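Local coordinates for protein polyketide synthase/nonribosomal peptide synthetase hybrid RzxB (Pseudomonas fluorescens, PDB 5IL6) that probably dehydrates beta-hydroxyacyl intermediates on the rhizoxin assembly line, through the double-hotdog dehydratase domain of a trans-AT polyketide synthase, at residues L27-L40 with F89-L103. Residues are numbered along the deposited sequence; the frame is centred on the assembly and turned at random.
Sequences LRYLSRFSGDESVL and FSVDAANNGELFLEL
R32 and E98 face each other in a non-hydrogen-bonded antiparallel pair, and their side chains run out alongside one another into a salt bridge. The R32 chain leaves with CG anti to the backbone N (chi1 -176°) and bends at chi3, which brings its end alongside E98. The 2.4 Å between R32 NH2 and E98 OE2 is shorter than expected, and its exact value is doubtful; NE reaches the same oxygen only weakly. The guanidinium and carboxylate planes are 49° apart. A leucine in place of R32 would probably leave the E98 carboxylate without its charged mate and set it free to turn. Along the two strands, hydrogen-bonded pairs alternate with non-hydrogen-bonded ones: Y29 and L101 exchange two bonds, as do S31 and L99, with L99 N to S31 O at 2.8 Å, and F33 N adds another to G97 O at 2.8 Å. Strands 27-32 and 98-103 thus form part of the antiparallel sheet of a hotdog fold, whose helix 53-67 packs on Y29 and L101. On the face shared with R32, CD1 of L30 sits over the F100 ring, 3.9 Å from its centroid, a CH-pi contact. R28, salt-bridged to D23, runs side by side with F100, their planes 14° apart and NH1 beside F100 CE2. On the other face, Y29 CD1 meets L101 CD2 at 3.8 Å. Past the strands, F33 CB touches V91 CG2, while F33 CD2 approaches F89 CE2 at 4.0 Å.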
# COMPACT_ATOMS: atom_id res chain seq x y z
N LEU A 27 -17.01 -15.49 5.25
CA LEU A 27 -17.04 -14.04 5.17
C LEU A 27 -16.46 -13.57 3.84
O LEU A 27 -15.44 -14.09 3.37
CB LEU A 27 -16.27 -13.42 6.33
CG LEU A 27 -16.84 -13.71 7.72
CD1 LEU A 27 -15.97 -13.09 8.79
CD2 LEU A 27 -18.29 -13.23 7.85
N ARG A 28 -17.13 -12.60 3.22
CA ARG A 28 -16.73 -12.15 1.90
C ARG A 28 -17.25 -10.73 1.68
O ARG A 28 -18.32 -10.36 2.18
CB ARG A 28 -17.27 -13.09 0.82
CG ARG A 28 -16.78 -12.79 -0.59
CD ARG A 28 -17.21 -13.90 -1.53
NE ARG A 28 -18.62 -14.22 -1.35
CZ ARG A 28 -19.57 -14.08 -2.27
NH1 ARG A 28 -19.30 -13.66 -3.49
NH2 ARG A 28 -20.82 -14.40 -1.96
N TYR A 29 -16.50 -9.96 0.90
CA TYR A 29 -16.79 -8.56 0.67
C TYR A 29 -16.61 -8.25 -0.81
O TYR A 29 -15.87 -8.93 -1.52
CB TYR A 29 -15.89 -7.66 1.52
CG TYR A 29 -15.87 -8.06 2.98
CD1 TYR A 29 -15.01 -9.05 3.44
CD2 TYR A 29 -16.73 -7.47 3.89
CE1 TYR A 29 -15.00 -9.43 4.76
CE2 TYR A 29 -16.73 -7.84 5.22
CZ TYR A 29 -15.86 -8.83 5.65
OH TYR A 29 -15.84 -9.21 6.97
N LEU A 30 -17.31 -7.21 -1.27
CA LEU A 30 -17.33 -6.87 -2.68
C LEU A 30 -17.26 -5.35 -2.84
O LEU A 30 -18.03 -4.63 -2.19
CB LEU A 30 -18.59 -7.42 -3.36
CG LEU A 30 -18.94 -6.91 -4.76
CD1 LEU A 30 -17.77 -7.10 -5.73
CD2 LEU A 30 -20.17 -7.63 -5.28
N SER A 31 -16.34 -4.89 -3.67
CA SER A 31 -16.29 -3.50 -4.11
C SER A 31 -16.36 -3.47 -5.63
O SER A 31 -15.72 -4.28 -6.30
CB SER A 31 -15.02 -2.80 -3.62
OG SER A 31 -14.84 -2.99 -2.23
N ARG A 32 -17.15 -2.54 -6.16
CA ARG A 32 -17.27 -2.36 -7.60
C ARG A 32 -16.75 -0.97 -7.95
O ARG A 32 -17.27 0.04 -7.47
CB ARG A 32 -18.72 -2.51 -8.07
CG ARG A 32 -18.88 -2.42 -9.58
CD ARG A 32 -20.27 -2.79 -10.06
NE ARG A 32 -20.69 -4.11 -9.60
CZ ARG A 32 -21.46 -4.35 -8.54
NH1 ARG A 32 -21.93 -3.35 -7.81
NH2 ARG A 32 -21.77 -5.59 -8.21
N PHE A 33 -15.71 -0.93 -8.78
CA PHE A 33 -15.08 0.31 -9.18
C PHE A 33 -15.47 0.66 -10.61
O PHE A 33 -15.66 -0.22 -11.46
CB PHE A 33 -13.55 0.21 -9.08
CG PHE A 33 -13.07 -0.17 -7.70
CD1 PHE A 33 -12.96 0.79 -6.71
CD2 PHE A 33 -12.72 -1.47 -7.41
CE1 PHE A 33 -12.51 0.45 -5.45
CE2 PHE A 33 -12.27 -1.82 -6.15
CZ PHE A 33 -12.17 -0.86 -5.17
N SER A 34 -15.58 1.97 -10.88
CA SER A 34 -15.85 2.46 -12.22
C SER A 34 -14.59 2.70 -13.03
O SER A 34 -14.66 2.74 -14.27
CB SER A 34 -16.65 3.76 -12.15
OG SER A 34 -15.92 4.77 -11.48
N GLY A 35 -13.44 2.85 -12.38
CA GLY A 35 -12.21 3.25 -13.02
C GLY A 35 -11.90 4.73 -12.89
O GLY A 35 -10.75 5.13 -13.13
N ASP A 36 -12.88 5.55 -12.51
CA ASP A 36 -12.66 6.97 -12.26
C ASP A 36 -12.10 7.25 -10.87
O ASP A 36 -11.69 8.38 -10.61
CB ASP A 36 -13.96 7.75 -12.44
CG ASP A 36 -14.53 7.62 -13.84
OD1 ASP A 36 -13.73 7.49 -14.80
OD2 ASP A 36 -15.76 7.67 -13.99
N GLU A 37 -12.10 6.26 -9.98
CA GLU A 37 -11.60 6.48 -8.63
C GLU A 37 -10.10 6.76 -8.65
O GLU A 37 -9.35 6.25 -9.49
CB GLU A 37 -11.89 5.26 -7.75
CG GLU A 37 -13.37 4.95 -7.61
CD GLU A 37 -13.89 4.04 -8.71
OE1 GLU A 37 -13.14 3.76 -9.66
OE2 GLU A 37 -15.06 3.61 -8.62
N SER A 38 -9.66 7.60 -7.71
CA SER A 38 -8.27 8.06 -7.70
C SER A 38 -7.30 6.89 -7.59
O SER A 38 -6.23 6.90 -8.22
CB SER A 38 -8.05 9.04 -6.55
OG SER A 38 -8.94 10.14 -6.64
N VAL A 39 -7.64 5.87 -6.81
CA VAL A 39 -6.75 4.72 -6.64
C VAL A 39 -6.51 3.98 -7.95
O VAL A 39 -5.57 3.20 -8.05
CB VAL A 39 -7.30 3.76 -5.56
CG1 VAL A 39 -7.23 4.40 -4.18
CG2 VAL A 39 -8.73 3.33 -5.89
N LEU A 40 -7.36 4.21 -8.95
CA LEU A 40 -7.17 3.65 -10.28
C LEU A 40 -6.73 4.70 -11.28
O LEU A 40 -5.67 4.58 -11.89
CB LEU A 40 -8.48 2.99 -10.75
CG LEU A 40 -8.85 1.68 -10.04
CD1 LEU A 40 -10.35 1.64 -9.80
CD2 LEU A 40 -8.42 0.49 -10.88
N PHE A 89 -4.85 -5.25 -10.98
CA PHE A 89 -6.29 -5.20 -11.20
C PHE A 89 -6.64 -3.94 -11.98
O PHE A 89 -6.28 -2.83 -11.58
CB PHE A 89 -7.06 -5.22 -9.88
CG PHE A 89 -8.54 -5.01 -10.06
CD1 PHE A 89 -9.36 -6.06 -10.44
CD2 PHE A 89 -9.11 -3.77 -9.86
CE1 PHE A 89 -10.72 -5.88 -10.62
CE2 PHE A 89 -10.47 -3.57 -10.04
CZ PHE A 89 -11.27 -4.63 -10.41
N SER A 90 -7.35 -4.12 -13.09
CA SER A 90 -7.92 -3.03 -13.85
C SER A 90 -9.40 -3.32 -14.09
O SER A 90 -9.82 -4.48 -14.14
CB SER A 90 -7.21 -2.82 -15.20
OG SER A 90 -5.88 -2.37 -15.00
N VAL A 91 -10.18 -2.25 -14.22
CA VAL A 91 -11.60 -2.37 -14.49
C VAL A 91 -11.81 -2.64 -15.97
O VAL A 91 -11.30 -1.90 -16.82
CB VAL A 91 -12.35 -1.10 -14.04
CG1 VAL A 91 -13.82 -1.17 -14.43
CG2 VAL A 91 -12.19 -0.89 -12.54
N ASP A 92 -12.56 -3.69 -16.29
CA ASP A 92 -12.94 -3.96 -17.67
C ASP A 92 -14.34 -4.56 -17.69
O ASP A 92 -14.93 -4.87 -16.65
CB ASP A 92 -11.93 -4.89 -18.36
CG ASP A 92 -11.77 -6.22 -17.66
OD1 ASP A 92 -12.78 -6.78 -17.18
OD2 ASP A 92 -10.63 -6.73 -17.61
N ALA A 93 -14.87 -4.72 -18.90
CA ALA A 93 -16.21 -5.28 -19.06
C ALA A 93 -16.31 -6.68 -18.47
O ALA A 93 -17.39 -7.09 -18.03
CB ALA A 93 -16.59 -5.29 -20.54
N ALA A 94 -15.22 -7.43 -18.47
CA ALA A 94 -15.25 -8.81 -17.99
C ALA A 94 -15.56 -8.88 -16.50
O ALA A 94 -16.44 -9.63 -16.07
CB ALA A 94 -13.92 -9.48 -18.27
N ASN A 95 -14.85 -8.10 -15.70
CA ASN A 95 -15.04 -8.13 -14.26
C ASN A 95 -16.07 -7.11 -13.78
O ASN A 95 -16.45 -7.15 -12.61
CB ASN A 95 -13.70 -7.89 -13.53
CG ASN A 95 -13.04 -6.58 -13.91
OD1 ASN A 95 -13.70 -5.58 -14.20
ND2 ASN A 95 -11.71 -6.58 -13.91
N ASN A 96 -16.52 -6.21 -14.65
CA ASN A 96 -17.52 -5.22 -14.29
C ASN A 96 -17.04 -4.36 -13.12
O ASN A 96 -17.84 -3.80 -12.37
CB ASN A 96 -18.86 -5.89 -13.95
CG ASN A 96 -19.99 -4.90 -13.81
OD1 ASN A 96 -20.11 -3.95 -14.59
ND2 ASN A 96 -20.84 -5.11 -12.81
N GLY A 97 -15.72 -4.26 -12.97
CA GLY A 97 -15.14 -3.50 -11.89
C GLY A 97 -15.23 -4.16 -10.53
O GLY A 97 -14.93 -3.51 -9.53
N GLU A 98 -15.62 -5.43 -10.48
CA GLU A 98 -15.92 -6.09 -9.21
C GLU A 98 -14.67 -6.78 -8.67
O GLU A 98 -14.06 -7.60 -9.36
CB GLU A 98 -17.05 -7.11 -9.40
CG GLU A 98 -18.38 -6.48 -9.76
CD GLU A 98 -19.49 -7.51 -9.95
OE1 GLU A 98 -19.18 -8.66 -10.33
OE2 GLU A 98 -20.66 -7.17 -9.71
N LEU A 99 -14.31 -6.44 -7.44
CA LEU A 99 -13.17 -7.02 -6.74
C LEU A 99 -13.66 -7.62 -5.43
O LEU A 99 -14.22 -6.91 -4.59
CB LEU A 99 -12.09 -5.96 -6.49
CG LEU A 99 -10.68 -6.43 -6.13
CD1 LEU A 99 -10.11 -7.37 -7.18
CD2 LEU A 99 -9.77 -5.23 -5.98
N PHE A 100 -13.44 -8.92 -5.26
CA PHE A 100 -13.91 -9.65 -4.09
C PHE A 100 -12.77 -9.85 -3.10
O PHE A 100 -11.61 -9.98 -3.47
CB PHE A 100 -14.46 -11.02 -4.50
CG PHE A 100 -15.67 -10.94 -5.38
CD1 PHE A 100 -15.54 -10.79 -6.75
CD2 PHE A 100 -16.94 -11.03 -4.84
CE1 PHE A 100 -16.65 -10.71 -7.57
CE2 PHE A 100 -18.05 -10.96 -5.65
CZ PHE A 100 -17.91 -10.80 -7.01
N LEU A 101 -13.13 -9.86 -1.81
CA LEU A 101 -12.19 -10.18 -0.74
C LEU A 101 -12.80 -11.27 0.13
O LEU A 101 -13.89 -11.09 0.67
CB LEU A 101 -11.86 -8.94 0.11
CG LEU A 101 -10.79 -9.12 1.19
CD1 LEU A 101 -10.10 -7.79 1.46
CD2 LEU A 101 -11.35 -9.67 2.50
N GLU A 102 -12.10 -12.39 0.24
CA GLU A 102 -12.53 -13.51 1.07
C GLU A 102 -11.70 -13.55 2.35
O GLU A 102 -10.47 -13.44 2.30
CB GLU A 102 -12.40 -14.84 0.33
CG GLU A 102 -13.60 -15.17 -0.54
CD GLU A 102 -13.42 -16.45 -1.33
OE1 GLU A 102 -12.49 -17.23 -1.01
OE2 GLU A 102 -14.20 -16.69 -2.28
N LEU A 103 -12.38 -13.70 3.48
CA LEU A 103 -11.75 -13.70 4.80
C LEU A 103 -12.15 -14.97 5.53
O LEU A 103 -13.34 -15.24 5.71
CB LEU A 103 -12.17 -12.47 5.60
CG LEU A 103 -11.28 -12.02 6.77
CD1 LEU A 103 -11.75 -10.65 7.24
CD2 LEU A 103 -11.31 -13.01 7.92
O HOH W 1 -15.09 -16.82 6.86